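Local coordinates for RNA-binding protein RMD9, mitochondrial (Saccharomyces cerevisiae S288C, PDB 7A9X), which binds a dodecameric sequence element in the 3'-UTRs of mitochondrial mRNAs and takes part in the processing or stability of these transcripts, at residues S448-N453 with Q493-E498; S38-E43 with R98-F103; K295-A300 with K332-F337. All coordinates share one frame; numbering follows the deposited sequence.

Contact 1 (S448-N453 with Q493-E498); sequences SIDNTN and QSKRDE
A single ion pair makes up the whole of this contact: Asp-450, in the loop between two helices, meets Lys-495 of helix 489-502, while the backbones stay well apart, with 9.6 Å between the CA atoms of Asp-450 and Lys-495. The two side chains come from opposite directions. The lysine bends at its second torsion (chi2 -55°) and then runs out straight, which brings both its last carbon and its ammonium up to the carboxylate. Its NZ gives a weak, long hydrogen bond of 3.3 Å to Asp-450 OD2 as part of a salt bridge, which solvent probably weakens at this surface position, and its CE lies 3.2 Å from Asp-450 OD1. That second oxygen also accepts a hydrogen bond from the indole N-H of Trp-491, one turn earlier on the same helix, so helix 489-502 holds the carboxylate by both oxygens. The loop belongs to the proposed PPR8 of this pentatricopeptide repeat protein and leads into helix 454-470, whose first turn is capped by Asn-453 through the backbone N of Glu-456. On its own helix, Lys-495 also reaches Glu-498 in a salt bridge whose hydrogen bond, 3.4 Å from Lys-495 NZ to Glu-498 OE2, is weak.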
# COMPACT_ATOMS: atom_id res chain seq x y z
N SER A 448 20.17 15.47 -9.01
CA SER A 448 20.88 14.36 -9.64
C SER A 448 21.69 14.77 -10.86
O SER A 448 22.35 13.92 -11.45
CB SER A 448 19.89 13.26 -10.05
OG SER A 448 19.29 12.66 -8.92
N ILE A 449 21.65 16.05 -11.25
CA ILE A 449 22.40 16.52 -12.40
C ILE A 449 23.27 17.69 -11.97
O ILE A 449 22.98 18.39 -10.99
CB ILE A 449 21.48 16.94 -13.57
CG1 ILE A 449 20.56 18.08 -13.13
CG2 ILE A 449 20.69 15.75 -14.09
CD1 ILE A 449 19.74 18.68 -14.26
N ASP A 450 24.37 17.89 -12.70
CA ASP A 450 25.22 19.05 -12.48
C ASP A 450 24.90 20.20 -13.42
O ASP A 450 25.18 21.35 -13.08
CB ASP A 450 26.70 18.65 -12.64
CG ASP A 450 27.11 17.57 -11.67
OD1 ASP A 450 26.27 17.17 -10.84
OD2 ASP A 450 28.28 17.12 -11.74
N ASN A 451 24.30 19.91 -14.57
CA ASN A 451 23.99 20.92 -15.59
C ASN A 451 22.72 21.67 -15.20
O ASN A 451 21.65 21.51 -15.80
CB ASN A 451 23.88 20.27 -16.96
CG ASN A 451 23.69 21.28 -18.07
OD1 ASN A 451 24.01 22.45 -17.91
ND2 ASN A 451 23.17 20.82 -19.20
N THR A 452 22.85 22.50 -14.17
CA THR A 452 21.77 23.37 -13.73
C THR A 452 22.37 24.48 -12.88
O THR A 452 23.53 24.41 -12.47
CB THR A 452 20.69 22.61 -12.96
OG1 THR A 452 19.69 23.53 -12.50
CG2 THR A 452 21.29 21.88 -11.77
N ASN A 453 21.57 25.51 -12.62
CA ASN A 453 22.00 26.67 -11.87
C ASN A 453 21.00 26.96 -10.75
O ASN A 453 19.93 26.35 -10.67
CB ASN A 453 22.16 27.90 -12.78
CG ASN A 453 20.97 28.10 -13.71
OD1 ASN A 453 19.86 27.65 -13.43
ND2 ASN A 453 21.21 28.77 -14.83
N GLN A 493 26.63 17.65 -0.64
CA GLN A 493 27.27 16.57 0.11
C GLN A 493 27.78 15.48 -0.82
O GLN A 493 28.85 14.91 -0.57
CB GLN A 493 26.28 15.99 1.13
CG GLN A 493 26.87 14.89 2.02
CD GLN A 493 27.89 15.43 3.01
OE1 GLN A 493 27.65 16.42 3.69
NE2 GLN A 493 29.04 14.77 3.09
N SER A 494 27.04 15.19 -1.89
CA SER A 494 27.48 14.16 -2.84
C SER A 494 28.79 14.56 -3.51
O SER A 494 29.73 13.76 -3.57
CB SER A 494 26.39 13.91 -3.88
OG SER A 494 26.87 13.05 -4.90
N LYS A 495 28.86 15.78 -4.03
CA LYS A 495 30.08 16.21 -4.71
C LYS A 495 31.24 16.38 -3.74
O LYS A 495 32.40 16.18 -4.11
CB LYS A 495 29.83 17.51 -5.49
CG LYS A 495 28.84 17.35 -6.63
CD LYS A 495 29.27 16.24 -7.58
CE LYS A 495 28.17 15.91 -8.58
NZ LYS A 495 28.55 14.77 -9.46
N ARG A 496 30.94 16.74 -2.49
CA ARG A 496 31.99 16.83 -1.47
C ARG A 496 32.57 15.46 -1.17
O ARG A 496 33.80 15.30 -1.08
CB ARG A 496 31.44 17.48 -0.21
CG ARG A 496 32.40 17.46 0.97
CD ARG A 496 33.55 18.45 0.79
NE ARG A 496 33.10 19.83 0.85
CZ ARG A 496 32.88 20.50 1.98
NH1 ARG A 496 33.07 19.90 3.15
NH2 ARG A 496 32.47 21.76 1.95
N ASP A 497 31.71 14.45 -1.00
CA ASP A 497 32.18 13.10 -0.70
C ASP A 497 32.95 12.49 -1.87
O ASP A 497 33.79 11.62 -1.65
CB ASP A 497 31.00 12.20 -0.32
CG ASP A 497 30.31 12.66 0.94
OD1 ASP A 497 30.96 13.34 1.76
OD2 ASP A 497 29.12 12.34 1.12
N GLU A 498 32.68 12.93 -3.10
CA GLU A 498 33.44 12.44 -4.24
C GLU A 498 34.89 12.91 -4.17
O GLU A 498 35.82 12.12 -4.39
CB GLU A 498 32.79 12.90 -5.55
CG GLU A 498 31.46 12.24 -5.85
CD GLU A 498 30.86 12.73 -7.15
OE1 GLU A 498 31.45 13.64 -7.77
OE2 GLU A 498 29.80 12.21 -7.55

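Contact 2 (S38-E43 with R98-F103); sequences SPWRHE and RESPDF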
# COMPACT_ATOMS: atom_id res chain seq x y z
N SER A 38 -34.04 -7.53 29.67
CA SER A 38 -33.74 -6.39 28.81
C SER A 38 -33.35 -5.14 29.60
O SER A 38 -34.09 -4.15 29.58
CB SER A 38 -34.94 -6.08 27.91
OG SER A 38 -36.02 -5.55 28.65
N PRO A 39 -32.21 -5.14 30.30
CA PRO A 39 -31.72 -3.89 30.90
C PRO A 39 -31.03 -3.01 29.86
O PRO A 39 -31.20 -1.79 29.85
CB PRO A 39 -30.74 -4.36 31.98
CG PRO A 39 -30.97 -5.85 32.11
CD PRO A 39 -31.41 -6.29 30.75
N TRP A 40 -30.25 -3.65 28.99
CA TRP A 40 -29.57 -2.98 27.87
C TRP A 40 -30.35 -3.13 26.57
O TRP A 40 -29.76 -3.30 25.51
CB TRP A 40 -28.16 -3.54 27.70
CG TRP A 40 -27.20 -3.23 28.80
CD1 TRP A 40 -26.35 -2.16 28.87
CD2 TRP A 40 -26.95 -4.01 29.98
NE1 TRP A 40 -25.60 -2.21 30.02
CE2 TRP A 40 -25.95 -3.34 30.72
CE3 TRP A 40 -27.48 -5.20 30.49
CZ2 TRP A 40 -25.47 -3.82 31.94
CZ3 TRP A 40 -27.00 -5.67 31.70
CH2 TRP A 40 -26.01 -4.99 32.41
N ARG A 41 -31.68 -3.06 26.62
CA ARG A 41 -32.48 -3.37 25.44
C ARG A 41 -32.25 -2.37 24.32
O ARG A 41 -32.00 -2.75 23.17
CB ARG A 41 -33.96 -3.44 25.80
CG ARG A 41 -34.83 -3.90 24.64
CD ARG A 41 -36.29 -3.99 25.02
NE ARG A 41 -37.12 -4.39 23.89
CZ ARG A 41 -38.44 -4.51 23.94
NH1 ARG A 41 -39.12 -4.88 22.86
NH2 ARG A 41 -39.09 -4.26 25.07
N HIS A 42 -32.35 -1.07 24.63
CA HIS A 42 -32.23 -0.06 23.58
C HIS A 42 -30.83 -0.05 22.98
O HIS A 42 -30.68 0.16 21.77
CB HIS A 42 -32.58 1.33 24.14
CG HIS A 42 -32.32 2.45 23.18
ND1 HIS A 42 -31.24 3.30 23.31
CD2 HIS A 42 -32.98 2.84 22.07
CE1 HIS A 42 -31.26 4.18 22.32
NE2 HIS A 42 -32.31 3.92 21.56
N GLU A 43 -29.81 -0.27 23.80
CA GLU A 43 -28.45 -0.31 23.27
C GLU A 43 -28.21 -1.56 22.43
O GLU A 43 -27.49 -1.51 21.43
CB GLU A 43 -27.44 -0.22 24.41
CG GLU A 43 -27.54 1.05 25.22
CD GLU A 43 -26.52 1.11 26.34
OE1 GLU A 43 -25.67 0.21 26.41
OE2 GLU A 43 -26.57 2.07 27.14
N ARG A 98 -20.64 -4.71 26.37
CA ARG A 98 -19.80 -5.84 26.76
C ARG A 98 -20.08 -6.29 28.19
O ARG A 98 -19.70 -7.41 28.55
CB ARG A 98 -18.32 -5.49 26.59
CG ARG A 98 -17.86 -4.27 27.37
CD ARG A 98 -16.34 -4.14 27.29
NE ARG A 98 -15.85 -2.87 27.82
CZ ARG A 98 -14.57 -2.53 27.86
NH1 ARG A 98 -14.21 -1.35 28.36
NH2 ARG A 98 -13.64 -3.37 27.42
N GLU A 99 -20.72 -5.45 29.00
CA GLU A 99 -21.14 -5.86 30.33
C GLU A 99 -22.46 -6.61 30.31
O GLU A 99 -22.79 -7.29 31.29
CB GLU A 99 -21.27 -4.63 31.24
CG GLU A 99 -19.97 -3.86 31.42
CD GLU A 99 -18.91 -4.67 32.12
OE1 GLU A 99 -19.26 -5.52 32.97
OE2 GLU A 99 -17.71 -4.47 31.82
N SER A 100 -23.22 -6.51 29.22
CA SER A 100 -24.49 -7.21 29.13
C SER A 100 -24.26 -8.69 28.86
O SER A 100 -23.35 -9.06 28.12
CB SER A 100 -25.35 -6.60 28.03
OG SER A 100 -26.53 -7.36 27.83
N PRO A 101 -25.08 -9.57 29.45
CA PRO A 101 -24.97 -11.00 29.12
C PRO A 101 -25.56 -11.37 27.77
O PRO A 101 -25.14 -12.37 27.18
CB PRO A 101 -25.73 -11.68 30.26
CG PRO A 101 -26.75 -10.67 30.67
CD PRO A 101 -26.10 -9.32 30.48
N ASP A 102 -26.52 -10.59 27.27
CA ASP A 102 -27.12 -10.84 25.96
C ASP A 102 -26.24 -10.40 24.81
O ASP A 102 -26.69 -10.40 23.66
CB ASP A 102 -28.48 -10.13 25.87
CG ASP A 102 -29.48 -10.67 26.88
OD1 ASP A 102 -29.14 -11.63 27.60
OD2 ASP A 102 -30.60 -10.13 26.95
N PHE A 103 -24.99 -10.01 25.08
CA PHE A 103 -24.04 -9.65 24.03
C PHE A 103 -23.34 -10.92 23.54
O PHE A 103 -22.17 -11.19 23.81
CB PHE A 103 -23.05 -8.62 24.55
CG PHE A 103 -22.50 -7.72 23.49
CD1 PHE A 103 -23.35 -6.97 22.70
CD2 PHE A 103 -21.14 -7.61 23.29
CE1 PHE A 103 -22.85 -6.13 21.72
CE2 PHE A 103 -20.63 -6.78 22.31
CZ PHE A 103 -21.49 -6.04 21.52
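The indole of Trp-40 lies against Ser-100, its six-membered ring taking most of the contact. Ser-100 CB sits over one face of the indole, 3.4 Å above the plane and displaced toward the rim, and comes within 3.5 Å of Trp-40 CE3. The serine hydroxyl stays close to the same part of the ring, with OG 3.6 Å from Trp-40 CE3. Further along the six-membered ring, Pro-101 crosses the tryptophan at about a right angle and brings its CD to 4.0 Å from Trp-40 CZ3, while the carbonyl O of Glu-99 lies 4.1 Å from Trp-40 CH2.

Ser-100 is held in place by its own turn. With OG anti to the backbone N (chi1 173°), the hydroxyl accepts the N-H of Asp-102 at 3.3 Å from OG to N, an ST turn at the start of the type I beta turn from Ser-100 to Phe-103. Trp-40 occupies the N-cap position of helix 41-48, and Ser-96 and Leu-97 of helix 78-97 also touch its side chain. Glu-43 OE1 lies in the plane of the ring, at its edge, and is hydrogen-bonded to Ser-96 OG.

Since no hydrogen bond joins 38-43 to 98-103, the fit between the start of helix 41-48 and the turn after helix 78-97 depends on shape and dispersion rather than on bond direction.

Contact 3 (K295-A300 with K332-F337); sequences KNLTLA and KAQNDF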
# COMPACT_ATOMS: atom_id res chain seq x y z
N LYS A 295 7.10 -20.05 -6.84
CA LYS A 295 8.44 -19.85 -7.35
C LYS A 295 8.62 -20.43 -8.74
O LYS A 295 9.53 -20.01 -9.46
CB LYS A 295 9.47 -20.44 -6.38
CG LYS A 295 10.37 -19.40 -5.72
CD LYS A 295 9.55 -18.29 -5.09
CE LYS A 295 10.44 -17.22 -4.50
NZ LYS A 295 9.65 -16.16 -3.80
N ASN A 296 7.79 -21.40 -9.12
CA ASN A 296 7.80 -21.92 -10.49
C ASN A 296 7.07 -20.91 -11.37
O ASN A 296 5.84 -20.83 -11.37
CB ASN A 296 7.15 -23.29 -10.56
CG ASN A 296 7.01 -23.79 -11.99
OD1 ASN A 296 5.96 -24.29 -12.39
ND2 ASN A 296 8.07 -23.64 -12.77
N LEU A 297 7.84 -20.13 -12.13
CA LEU A 297 7.28 -19.04 -12.91
C LEU A 297 6.39 -19.55 -14.05
O LEU A 297 5.50 -18.83 -14.50
CB LEU A 297 8.40 -18.17 -13.47
CG LEU A 297 9.21 -17.43 -12.40
CD1 LEU A 297 10.39 -16.70 -13.02
CD2 LEU A 297 8.32 -16.46 -11.64
N THR A 298 6.63 -20.77 -14.52
CA THR A 298 5.79 -21.31 -15.59
C THR A 298 4.38 -21.60 -15.09
O THR A 298 3.40 -21.38 -15.82
CB THR A 298 6.43 -22.58 -16.17
OG1 THR A 298 6.69 -23.51 -15.11
CG2 THR A 298 7.74 -22.24 -16.88
N LEU A 299 4.25 -22.11 -13.86
CA LEU A 299 2.93 -22.30 -13.27
C LEU A 299 2.28 -20.97 -12.93
O LEU A 299 1.06 -20.82 -13.07
CB LEU A 299 3.04 -23.18 -12.03
CG LEU A 299 1.77 -23.44 -11.23
CD1 LEU A 299 0.72 -24.11 -12.10
CD2 LEU A 299 2.08 -24.29 -10.02
N ALA A 300 3.08 -20.00 -12.48
CA ALA A 300 2.52 -18.69 -12.15
C ALA A 300 1.98 -17.99 -13.39
O ALA A 300 0.92 -17.36 -13.34
CB ALA A 300 3.59 -17.84 -11.46
N LYS A 332 13.91 -11.34 -10.27
CA LYS A 332 14.89 -11.94 -9.37
C LYS A 332 15.41 -13.27 -9.89
O LYS A 332 16.59 -13.59 -9.72
CB LYS A 332 14.30 -12.11 -7.97
CG LYS A 332 13.96 -10.80 -7.28
CD LYS A 332 13.09 -11.03 -6.06
CE LYS A 332 12.57 -9.71 -5.51
NZ LYS A 332 11.58 -9.91 -4.41
N ALA A 333 14.55 -14.05 -10.55
CA ALA A 333 14.92 -15.41 -10.94
C ALA A 333 15.51 -15.49 -12.34
O ALA A 333 16.39 -16.33 -12.59
CB ALA A 333 13.71 -16.33 -10.85
N GLN A 334 15.06 -14.65 -13.27
CA GLN A 334 15.43 -14.78 -14.67
C GLN A 334 16.27 -13.63 -15.21
O GLN A 334 16.97 -13.83 -16.21
CB GLN A 334 14.17 -14.91 -15.55
CG GLN A 334 13.34 -16.15 -15.26
CD GLN A 334 12.14 -16.26 -16.17
OE1 GLN A 334 11.81 -15.32 -16.89
NE2 GLN A 334 11.49 -17.42 -16.15
N ASN A 335 16.22 -12.45 -14.59
CA ASN A 335 16.95 -11.27 -15.08
C ASN A 335 16.57 -10.95 -16.52
O ASN A 335 17.36 -10.38 -17.28
CB ASN A 335 18.46 -11.47 -14.93
CG ASN A 335 19.24 -10.18 -15.08
OD1 ASN A 335 19.13 -9.28 -14.26
ND2 ASN A 335 20.04 -10.09 -16.14
N ASP A 336 15.35 -11.31 -16.92
CA ASP A 336 14.87 -11.17 -18.29
C ASP A 336 13.90 -9.99 -18.32
O ASP A 336 12.73 -10.13 -17.93
CB ASP A 336 14.22 -12.46 -18.76
CG ASP A 336 13.71 -12.38 -20.19
OD1 ASP A 336 13.93 -11.35 -20.85
OD2 ASP A 336 13.09 -13.37 -20.65
N PHE A 337 14.37 -8.84 -18.79
CA PHE A 337 13.52 -7.66 -18.82
C PHE A 337 12.38 -7.81 -19.81
O PHE A 337 11.27 -7.33 -19.57
CB PHE A 337 14.33 -6.41 -19.15
CG PHE A 337 13.49 -5.18 -19.32
CD1 PHE A 337 12.99 -4.52 -18.21
CD2 PHE A 337 13.18 -4.71 -20.59
CE1 PHE A 337 12.20 -3.39 -18.36
CE2 PHE A 337 12.39 -3.59 -20.74
CZ PHE A 337 11.90 -2.93 -19.63
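This is a small van der Waals contact, without hydrogen bonds across it, between helices of successive proposed repeats: Leu-297, in the first turn of helix 297-308 (assigned to PPR4), packs on the C-terminal end of helix 320-334 (assigned to PPR5). One methyl does nearly all the touching. Leu-297 CD1 lies 4.0 Å from Ala-333 CB and 3.4 Å from Gln-334 NE2, and it also rests against CG and CD of the glutamine, so an amide and its aliphatic stem meet a hydrocarbon tip. The leucine and glutamine approach from opposite directions. Extended beyond CG (chi2 -178°), Gln-334 brings its amide up against the methyl, while its OE1 is hydrogen-bonded to His-339 of the following helix.

The helix that carries the leucine is capped just before it. Asn-296, the N-cap residue, accepts the N-H of Leu-299 through OD1 at 3.1 Å from N to OD1, the donor standing well above the carbonyl plane rather than on a lone pair. The backbone N of Asn-296 is hydrogen-bonded to Tyr-261 OH. Leu-297 also touches Asn-329 and Ile-330, and Ala-300 packs on Phe-326, so helices 297-308 and 320-334 run side by side in opposite chain sense, with helix 261-270 touching Lys-295 and Leu-299.

Along the chain the three contacts follow one another in series, each closing before the next opens: contact 2, then contact 3, then contact 1. Contacts 1 and 2 have centres about 68 Å apart, on opposite sides of the chain's centre, and contact 3 is about 56 Å from contact 2 and about 38 Å from contact 1, centre to centre. They share no helix and none touches another. Contact 2 joins the start of helix 41-48 to the turn between helices 78-97 and 105-128, before the first proposed repeat; contact 3 joins PPR4 to PPR5, and contact 1 ties PPR8 to helix 489-502 beyond it. Such short-range contacts fit an alpha-helical repeat protein without strands, in which distant parts need not touch.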